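Local coordinates for protein alkylhalidase CmlS (Streptomyces venezuelae, PDB 3I3L) that is a flavin-dependent halogenase of chloramphenicol biosynthesis that holds its FAD through a covalent flavin-aspartate bond, at residues 196-201 / 301-306; 377-382 / 394-399. All blocks are in the same frame, centred on the assembly; numbering follows the deposited sequence.

In CmlS the chain meets itself once over a long loop and once over a short one. Contact 1 closes the long one: after helix 189-194 the chain enters strand 197-200, runs through about a hundred residues, more strand than helix, and comes back as the end of strand 287-302, which pairs with it antiparallel. The chain then runs through strand 310-312 and helix 327-347 into the long helix 352-382, whose last turn opens contact 2. This second loop is short, a reversal through helix 389-394. The two contacts follow in series, neither enclosing nor crossing the other, centres about 23 Å apart. Helix 352-382 joins them, touching 301-306 with its first half and forming 377-382 at its end.

Contact 1 of 2, residues 196-201 / 301-306; sequences VRQYDE and DTEVFS
Gln198 and Asp301 face each other as an antiparallel hydrogen-bonded pair where strand 197-200 joins the end of strand 287-302 in the mixed sheet of the FAD-binding domain. Gln198 N gives Asp301 O a nearly straight bond of 2.9 Å, although it approaches from above the carbonyl plane. The return bond, Asp301 N to Gln198 O, is more bent, at 136°. Their side chains share one face of the sheet: Asp301 CG lies between its own N and carbonyl carbon (chi1 59°), which brings OD1 within 2.8 Å of a water that also donates to Gln198 O. The water thus bridges the Asp301 carboxylate and the Gln198 backbone. The Gln198 chain crosses the Glu303 side chain at about a right angle, its CD 3.6 Å from Glu303 N. On the other face lie Arg197 and Thr302, a non-hydrogen-bonded pair. Arg197 passes Asp301 O with its CG at 3.8 Å and bends at chi3 to carry its guanidinium to Ser186 O and to a cation-pi contact with Tyr300; Thr302 OG1 binds Ala317 O. Beyond the paired strands, Val196 CG1 meets Val304 CG2 at 4.3 Å, and Glu303 N donates to Val196 O at 2.9 Å and 159°.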
ATOM      1  N   VAL A 196      21.523   3.801   2.409  1.00 32.86           N
ATOM      2  CA  VAL A 196      20.484   4.493   3.122  1.00 31.88           C
ATOM      3  C   VAL A 196      19.296   3.562   3.466  1.00 30.69           C
ATOM      4  O   VAL A 196      18.333   4.023   4.057  1.00 29.88           O
ATOM      5  CB  VAL A 196      19.969   5.713   2.294  1.00 32.69           C
ATOM      6  CG1 VAL A 196      21.077   6.746   2.166  1.00 35.21           C
ATOM      7  CG2 VAL A 196      19.478   5.260   0.908  1.00 30.42           C
ATOM      8  N   ARG A 197      19.376   2.276   3.109  1.00 29.60           N
ATOM      9  CA  ARG A 197      18.351   1.311   3.513  1.00 29.63           C
ATOM     10  C   ARG A 197      18.316   1.038   5.050  1.00 29.79           C
ATOM     11  O   ARG A 197      19.350   0.795   5.683  1.00 27.19           O
ATOM     12  CB  ARG A 197      18.458  -0.004   2.720  1.00 29.51           C
ATOM     13  CG  ARG A 197      17.302  -1.013   3.070  1.00 29.08           C
ATOM     14  CD  ARG A 197      17.185  -2.125   2.048  1.00 27.81           C
ATOM     15  NE  ARG A 197      16.911  -1.658   0.694  1.00 23.51           N
ATOM     16  CZ  ARG A 197      16.963  -2.430  -0.382  1.00 29.42           C
ATOM     17  NH1 ARG A 197      17.303  -3.721  -0.274  1.00 24.96           N
ATOM     18  NH2 ARG A 197      16.605  -1.940  -1.600  1.00 28.59           N
ATOM     19  N   GLN A 198      17.121   1.134   5.634  1.00 28.76           N
ATOM     20  CA  GLN A 198      16.939   0.953   7.093  1.00 28.27           C
ATOM     21  C   GLN A 198      16.036  -0.253   7.304  1.00 26.47           C
ATOM     22  O   GLN A 198      14.819  -0.153   7.190  1.00 25.50           O
ATOM     23  CB  GLN A 198      16.384   2.210   7.780  1.00 26.97           C
ATOM     24  CG  GLN A 198      17.057   3.496   7.241  1.00 33.28           C
ATOM     25  CD  GLN A 198      16.286   4.812   7.591  1.00 39.53           C
ATOM     26  OE1 GLN A 198      15.041   4.903   7.441  1.00 39.23           O
ATOM     27  NE2 GLN A 198      17.028   5.824   8.030  1.00 41.09           N
ATOM     28  N   TYR A 199      16.649  -1.423   7.520  1.00 25.49           N
ATOM     29  CA  TYR A 199      15.905  -2.619   7.824  1.00 22.66           C
ATOM     30  C   TYR A 199      15.093  -2.433   9.090  1.00 21.81           C
ATOM     31  O   TYR A 199      15.494  -1.718   9.990  1.00 23.00           O
ATOM     32  CB  TYR A 199      16.818  -3.831   7.880  1.00 21.45           C
ATOM     33  CG  TYR A 199      17.192  -4.312   6.492  1.00 22.34           C
ATOM     34  CD1 TYR A 199      16.313  -5.095   5.744  1.00 26.61           C
ATOM     35  CD2 TYR A 199      18.341  -3.856   5.893  1.00 24.38           C
ATOM     36  CE1 TYR A 199      16.669  -5.504   4.414  1.00 26.36           C
ATOM     37  CE2 TYR A 199      18.712  -4.211   4.629  1.00 25.71           C
ATOM     38  CZ  TYR A 199      17.915  -5.041   3.895  1.00 29.01           C
ATOM     39  OH  TYR A 199      18.319  -5.370   2.639  1.00 28.40           O
ATOM     40  N   ASP A 200      13.925  -3.017   9.126  1.00 21.95           N
ATOM     41  CA  ASP A 200      13.141  -2.945  10.351  1.00 22.76           C
ATOM     42  C   ASP A 200      13.845  -3.789  11.412  1.00 25.54           C
ATOM     43  O   ASP A 200      14.372  -4.853  11.130  1.00 24.04           O
ATOM     44  CB  ASP A 200      11.754  -3.505  10.156  1.00 21.39           C
ATOM     45  CG  ASP A 200      10.831  -3.133  11.310  1.00 23.40           C
ATOM     46  OD1 ASP A 200      10.427  -1.969  11.359  1.00 23.94           O
ATOM     47  OD2 ASP A 200      10.560  -3.992  12.180  1.00 21.97           O
ATOM     48  N   GLU A 201      13.881  -3.274  12.624  1.00 26.97           N
ATOM     49  CA  GLU A 201      14.439  -3.993  13.737  1.00 30.74           C
ATOM     50  C   GLU A 201      13.785  -5.353  13.958  1.00 31.19           C
ATOM     51  O   GLU A 201      14.499  -6.320  14.239  1.00 31.81           O
ATOM     52  CB  GLU A 201      14.335  -3.133  14.991  1.00 31.93           C
ATOM     53  CG  GLU A 201      15.216  -3.611  16.046  1.00 37.10           C
ATOM     54  CD  GLU A 201      15.271  -2.652  17.224  1.00 42.30           C
ATOM     55  OE1 GLU A 201      14.791  -1.482  17.088  1.00 44.65           O
ATOM     56  OE2 GLU A 201      15.840  -3.072  18.259  1.00 42.11           O
ATOM     57  N   ASP A 301      12.641   0.697   5.183  1.00 23.48           N
ATOM     58  CA  ASP A 301      12.477   1.857   4.296  1.00 26.54           C
ATOM     59  C   ASP A 301      13.834   2.426   3.973  1.00 25.96           C
ATOM     60  O   ASP A 301      14.832   1.667   3.999  1.00 27.11           O
ATOM     61  CB  ASP A 301      11.480   2.912   4.905  1.00 25.38           C
ATOM     62  CG  ASP A 301      11.924   3.425   6.249  1.00 29.78           C
ATOM     63  OD1 ASP A 301      12.848   2.825   6.862  1.00 27.90           O
ATOM     64  OD2 ASP A 301      11.333   4.414   6.718  1.00 32.42           O
ATOM     65  N   THR A 302      13.900   3.742   3.671  1.00 27.62           N
ATOM     66  CA  THR A 302      15.183   4.385   3.248  1.00 27.74           C
ATOM     67  C   THR A 302      15.237   5.687   3.995  1.00 27.81           C
ATOM     68  O   THR A 302      14.221   6.284   4.263  1.00 24.59           O
ATOM     69  CB  THR A 302      15.204   4.911   1.788  1.00 29.52           C
ATOM     70  OG1 THR A 302      14.285   4.193   0.929  1.00 39.54           O
ATOM     71  CG2 THR A 302      16.512   4.921   1.261  1.00 23.01           C
ATOM     72  N   GLU A 303      16.443   6.161   4.243  1.00 27.58           N
ATOM     73  CA  GLU A 303      16.625   7.501   4.736  1.00 31.14           C
ATOM     74  C   GLU A 303      16.203   8.497   3.651  1.00 30.29           C
ATOM     75  O   GLU A 303      15.702   9.571   3.974  1.00 30.60           O
ATOM     76  CB  GLU A 303      18.104   7.700   5.086  1.00 31.14           C
ATOM     77  CG  GLU A 303      18.430   8.942   5.813  1.00 37.85           C
ATOM     78  CD  GLU A 303      19.907   8.998   6.325  1.00 48.44           C
ATOM     79  OE1 GLU A 303      20.746   8.102   5.999  1.00 44.79           O
ATOM     80  OE2 GLU A 303      20.206   9.948   7.104  1.00 54.46           O
ATOM     81  N   VAL A 304      16.408   8.129   2.382  1.00 28.59           N
ATOM     82  CA  VAL A 304      16.205   9.028   1.223  1.00 28.09           C
ATOM     83  C   VAL A 304      15.394   8.329   0.121  1.00 24.36           C
ATOM     84  O   VAL A 304      15.855   7.384  -0.472  1.00 25.17           O
ATOM     85  CB  VAL A 304      17.586   9.557   0.651  1.00 29.68           C
ATOM     86  CG1 VAL A 304      17.402  10.687  -0.411  1.00 30.56           C
ATOM     87  CG2 VAL A 304      18.484  10.144   1.801  1.00 31.55           C
ATOM     88  N   PHE A 305      14.179   8.798  -0.149  1.00 21.10           N
ATOM     89  CA  PHE A 305      13.374   8.167  -1.217  1.00 21.66           C
ATOM     90  C   PHE A 305      13.745   8.802  -2.576  1.00 21.27           C
ATOM     91  O   PHE A 305      13.582   8.172  -3.602  1.00 23.51           O
ATOM     92  CB  PHE A 305      11.873   8.338  -0.945  1.00 18.10           C
ATOM     93  CG  PHE A 305      11.373   7.538   0.232  1.00 22.42           C
ATOM     94  CD1 PHE A 305      10.864   6.269   0.039  1.00 21.78           C
ATOM     95  CD2 PHE A 305      11.457   8.021   1.525  1.00 19.58           C
ATOM     96  CE1 PHE A 305      10.375   5.536   1.142  1.00 23.74           C
ATOM     97  CE2 PHE A 305      10.999   7.262   2.594  1.00 18.79           C
ATOM     98  CZ  PHE A 305      10.477   6.061   2.413  1.00 20.97           C
ATOM     99  N   SER A 306      14.266  10.003  -2.563  1.00 20.30           N
ATOM    100  CA  SER A 306      14.739  10.639  -3.803  1.00 21.45           C
ATOM    101  C   SER A 306      15.505  11.928  -3.388  1.00 22.11           C
ATOM    102  O   SER A 306      15.248  12.514  -2.348  1.00 22.88           O
ATOM    103  CB  SER A 306      13.525  11.036  -4.667  1.00 21.01           C
ATOM    104  OG  SER A 306      12.824  12.154  -4.077  1.00 19.40           O
TER
HETATM  105  O   HOH W   1      12.960   1.206   9.137  1.00 33.11           O

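Contact 2 of 2, residues 377-382 / 394-399; sequences FYTFAS and RRITES
With CG anti to the carbonyl carbon in both residues (chi1 -80° in Tyr378, -72° in Arg394), the two side chains set out side by side and point the same way. The Arg394 chain, extended from CG to NE, then runs along one face of the phenol ring. Its CB sits 3.9 Å from Tyr378 CD2, and its CD reaches the middle of the face, 4.1 Å from the Tyr378 ring centroid, in a CH-pi contact. The guanidinium plane stands 82° from that of the ring, so it is the methylene chain, not the charged group, that lies over the face. The guanidinium forms a salt bridge with Asp253 and hydrogen bonds with Asn205 OD1 and Phe390 O, while Tyr378 OH bonds to Asp321 and Trp235. The setting is a reversal of the chain at the C-terminal end of a long helix: helix 352-382 ends here, the chain doubles back through helix 389-394, and the connection to helix 400-406 passes against the last helical turn. Thr379 meets that connection. Its OG1, anti to the carbonyl carbon, accepts a hydrogen bond from Ile396 N at 2.8 Å while also bonding to Ala375 O one turn earlier, and thus links the helix backbone to Ile396, the second residue after helix 389-394. The Ile396 side chain lies against the same hydroxyl, with CB and CG1 each 3.5 Å from Thr379 OG1. Within the same turn Ser382 OG donates to Thr379 O at 2.6 Å and also bonds to Arg403 NH1. The Arg395 chain passes alongside this serine, its CB 3.6 Å from Ser382 OG, before it leads away to a salt bridge with Asp387.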
ATOM      1  N   PHE A 377      -2.745  -5.278  13.850  1.00 30.83           N
ATOM      2  CA  PHE A 377      -3.152  -6.617  13.437  1.00 32.19           C
ATOM      3  C   PHE A 377      -2.333  -7.733  14.055  1.00 31.83           C
ATOM      4  O   PHE A 377      -2.913  -8.689  14.569  1.00 33.52           O
ATOM      5  CB  PHE A 377      -3.253  -6.798  11.925  1.00 32.51           C
ATOM      6  CG  PHE A 377      -4.483  -6.228  11.363  1.00 37.22           C
ATOM      7  CD1 PHE A 377      -4.559  -4.873  11.034  1.00 43.12           C
ATOM      8  CD2 PHE A 377      -5.592  -7.033  11.172  1.00 42.09           C
ATOM      9  CE1 PHE A 377      -5.742  -4.328  10.513  1.00 43.67           C
ATOM     10  CE2 PHE A 377      -6.758  -6.502  10.654  1.00 43.61           C
ATOM     11  CZ  PHE A 377      -6.829  -5.135  10.327  1.00 43.51           C
ATOM     12  N   TYR A 378      -0.999  -7.622  14.027  1.00 29.82           N
ATOM     13  CA  TYR A 378      -0.198  -8.676  14.647  1.00 28.86           C
ATOM     14  C   TYR A 378      -0.537  -8.803  16.170  1.00 29.38           C
ATOM     15  O   TYR A 378      -0.683  -9.894  16.685  1.00 28.72           O
ATOM     16  CB  TYR A 378       1.295  -8.486  14.425  1.00 27.77           C
ATOM     17  CG  TYR A 378       1.758  -8.931  13.075  1.00 30.15           C
ATOM     18  CD1 TYR A 378       1.430 -10.164  12.587  1.00 32.03           C
ATOM     19  CD2 TYR A 378       2.520  -8.113  12.265  1.00 37.05           C
ATOM     20  CE1 TYR A 378       1.863 -10.601  11.351  1.00 29.47           C
ATOM     21  CE2 TYR A 378       2.965  -8.559  10.984  1.00 33.18           C
ATOM     22  CZ  TYR A 378       2.603  -9.786  10.555  1.00 30.68           C
ATOM     23  OH  TYR A 378       3.008 -10.267   9.300  1.00 31.76           O
ATOM     24  N   THR A 379      -0.641  -7.668  16.875  1.00 29.54           N
ATOM     25  CA  THR A 379      -1.008  -7.702  18.280  1.00 30.64           C
ATOM     26  C   THR A 379      -2.344  -8.446  18.557  1.00 32.20           C
ATOM     27  O   THR A 379      -2.439  -9.184  19.540  1.00 33.46           O
ATOM     28  CB  THR A 379      -1.014  -6.291  18.882  1.00 29.23           C
ATOM     29  OG1 THR A 379       0.265  -5.729  18.625  1.00 30.72           O
ATOM     30  CG2 THR A 379      -1.232  -6.336  20.416  1.00 29.06           C
ATOM     31  N   PHE A 380      -3.348  -8.262  17.699  1.00 33.43           N
ATOM     32  CA  PHE A 380      -4.647  -8.935  17.891  1.00 34.71           C
ATOM     33  C   PHE A 380      -4.520 -10.416  17.768  1.00 34.26           C
ATOM     34  O   PHE A 380      -5.138 -11.168  18.557  1.00 34.94           O
ATOM     35  CB  PHE A 380      -5.720  -8.475  16.876  1.00 36.03           C
ATOM     36  CG  PHE A 380      -6.050  -7.031  16.989  1.00 37.52           C
ATOM     37  CD1 PHE A 380      -5.986  -6.391  18.236  1.00 40.91           C
ATOM     38  CD2 PHE A 380      -6.419  -6.291  15.867  1.00 40.27           C
ATOM     39  CE1 PHE A 380      -6.275  -5.030  18.348  1.00 42.33           C
ATOM     40  CE2 PHE A 380      -6.737  -4.928  15.981  1.00 43.48           C
ATOM     41  CZ  PHE A 380      -6.659  -4.303  17.215  1.00 42.60           C
ATOM     42  N   ALA A 381      -3.744 -10.866  16.795  1.00 32.92           N
ATOM     43  CA  ALA A 381      -3.548 -12.320  16.670  1.00 32.71           C
ATOM     44  C   ALA A 381      -2.712 -12.901  17.811  1.00 31.79           C
ATOM     45  O   ALA A 381      -2.853 -14.083  18.137  1.00 30.52           O
ATOM     46  CB  ALA A 381      -2.920 -12.689  15.361  1.00 33.50           C
ATOM     47  N   SER A 382      -1.852 -12.074  18.397  1.00 30.97           N
ATOM     48  CA  SER A 382      -0.929 -12.544  19.422  1.00 31.54           C
ATOM     49  C   SER A 382      -1.669 -12.958  20.724  1.00 31.72           C
ATOM     50  O   SER A 382      -1.134 -13.749  21.506  1.00 31.57           O
ATOM     51  CB  SER A 382       0.165 -11.525  19.722  1.00 29.51           C
ATOM     52  OG  SER A 382      -0.381 -10.414  20.427  1.00 31.64           O
ATOM     53  N   ARG A 394       6.705  -9.348  16.749  1.00 28.21           N
ATOM     54  CA  ARG A 394       5.834  -8.464  15.974  1.00 28.44           C
ATOM     55  C   ARG A 394       4.729  -7.768  16.756  1.00 30.32           C
ATOM     56  O   ARG A 394       4.207  -6.708  16.320  1.00 31.52           O
ATOM     57  CB  ARG A 394       5.261  -9.198  14.764  1.00 25.74           C
ATOM     58  CG  ARG A 394       6.299  -9.426  13.710  1.00 24.32           C
ATOM     59  CD  ARG A 394       5.920 -10.654  12.854  1.00 26.10           C
ATOM     60  NE  ARG A 394       6.985 -10.982  11.924  1.00 26.85           N
ATOM     61  CZ  ARG A 394       8.112 -11.636  12.263  1.00 30.62           C
ATOM     62  NH1 ARG A 394       8.305 -12.043  13.515  1.00 29.08           N
ATOM     63  NH2 ARG A 394       9.031 -11.922  11.356  1.00 27.16           N
ATOM     64  N   ARG A 395       4.382  -8.322  17.924  1.00 30.88           N
ATOM     65  CA  ARG A 395       3.281  -7.779  18.704  1.00 32.08           C
ATOM     66  C   ARG A 395       3.782  -6.553  19.380  1.00 33.54           C
ATOM     67  O   ARG A 395       4.961  -6.438  19.592  1.00 33.98           O
ATOM     68  CB  ARG A 395       2.746  -8.810  19.734  1.00 32.48           C
ATOM     69  CG  ARG A 395       3.641  -9.042  20.999  1.00 32.73           C
ATOM     70  CD  ARG A 395       3.122 -10.284  21.831  1.00 32.67           C
ATOM     71  NE  ARG A 395       4.143 -10.700  22.801  1.00 33.48           N
ATOM     72  CZ  ARG A 395       4.697 -11.918  22.914  1.00 33.85           C
ATOM     73  NH1 ARG A 395       4.311 -12.971  22.167  1.00 33.47           N
ATOM     74  NH2 ARG A 395       5.671 -12.101  23.812  1.00 32.61           N
ATOM     75  N   ILE A 396       2.886  -5.619  19.710  1.00 35.72           N
ATOM     76  CA  ILE A 396       3.312  -4.383  20.317  1.00 38.62           C
ATOM     77  C   ILE A 396       4.027  -4.622  21.677  1.00 41.51           C
ATOM     78  O   ILE A 396       3.593  -5.458  22.495  1.00 41.00           O
ATOM     79  CB  ILE A 396       2.101  -3.433  20.496  1.00 39.83           C
ATOM     80  CG1 ILE A 396       1.862  -2.658  19.206  1.00 40.13           C
ATOM     81  CG2 ILE A 396       2.305  -2.433  21.739  1.00 38.09           C
ATOM     82  CD1 ILE A 396       0.399  -2.140  19.091  1.00 42.15           C
ATOM     83  N   THR A 397       5.108  -3.877  21.885  1.00 43.39           N
ATOM     84  CA  THR A 397       5.945  -3.950  23.080  1.00 46.59           C
ATOM     85  C   THR A 397       5.438  -2.910  24.066  1.00 47.35           C
ATOM     86  O   THR A 397       5.358  -1.751  23.720  1.00 48.29           O
ATOM     87  CB  THR A 397       7.420  -3.563  22.717  1.00 46.89           C
ATOM     88  OG1 THR A 397       8.074  -4.687  22.134  1.00 46.86           O
ATOM     89  CG2 THR A 397       8.233  -3.108  23.953  1.00 49.26           C
ATOM     90  N   GLU A 398       5.112  -3.312  25.282  1.00 49.11           N
ATOM     91  CA  GLU A 398       4.514  -2.383  26.286  1.00 50.51           C
ATOM     92  C   GLU A 398       4.434  -3.099  27.654  1.00 50.99           C
ATOM     93  O   GLU A 398       4.550  -4.330  27.692  1.00 50.37           O
ATOM     94  CB  GLU A 398       3.087  -1.974  25.858  1.00 50.95           C
ATOM     95  CG  GLU A 398       2.096  -3.201  25.835  1.00 51.12           C
ATOM     96  CD  GLU A 398       0.763  -2.895  25.146  1.00 52.06           C
ATOM     97  OE1 GLU A 398       0.027  -3.861  24.841  1.00 49.19           O
ATOM     98  OE2 GLU A 398       0.440  -1.692  24.934  1.00 53.79           O
ATOM     99  N   SER A 399       4.191  -2.340  28.743  1.00 51.70           N
ATOM    100  CA  SER A 399       4.153  -2.887  30.123  1.00 52.34           C
ATOM    101  C   SER A 399       3.197  -4.072  30.322  1.00 52.66           C
ATOM    102  O   SER A 399       2.175  -4.130  29.662  1.00 52.17           O
ATOM    103  CB  SER A 399       3.787  -1.775  31.132  1.00 52.93           C
ATOM    104  OG  SER A 399       2.418  -1.364  31.004  1.00 49.96           O
TER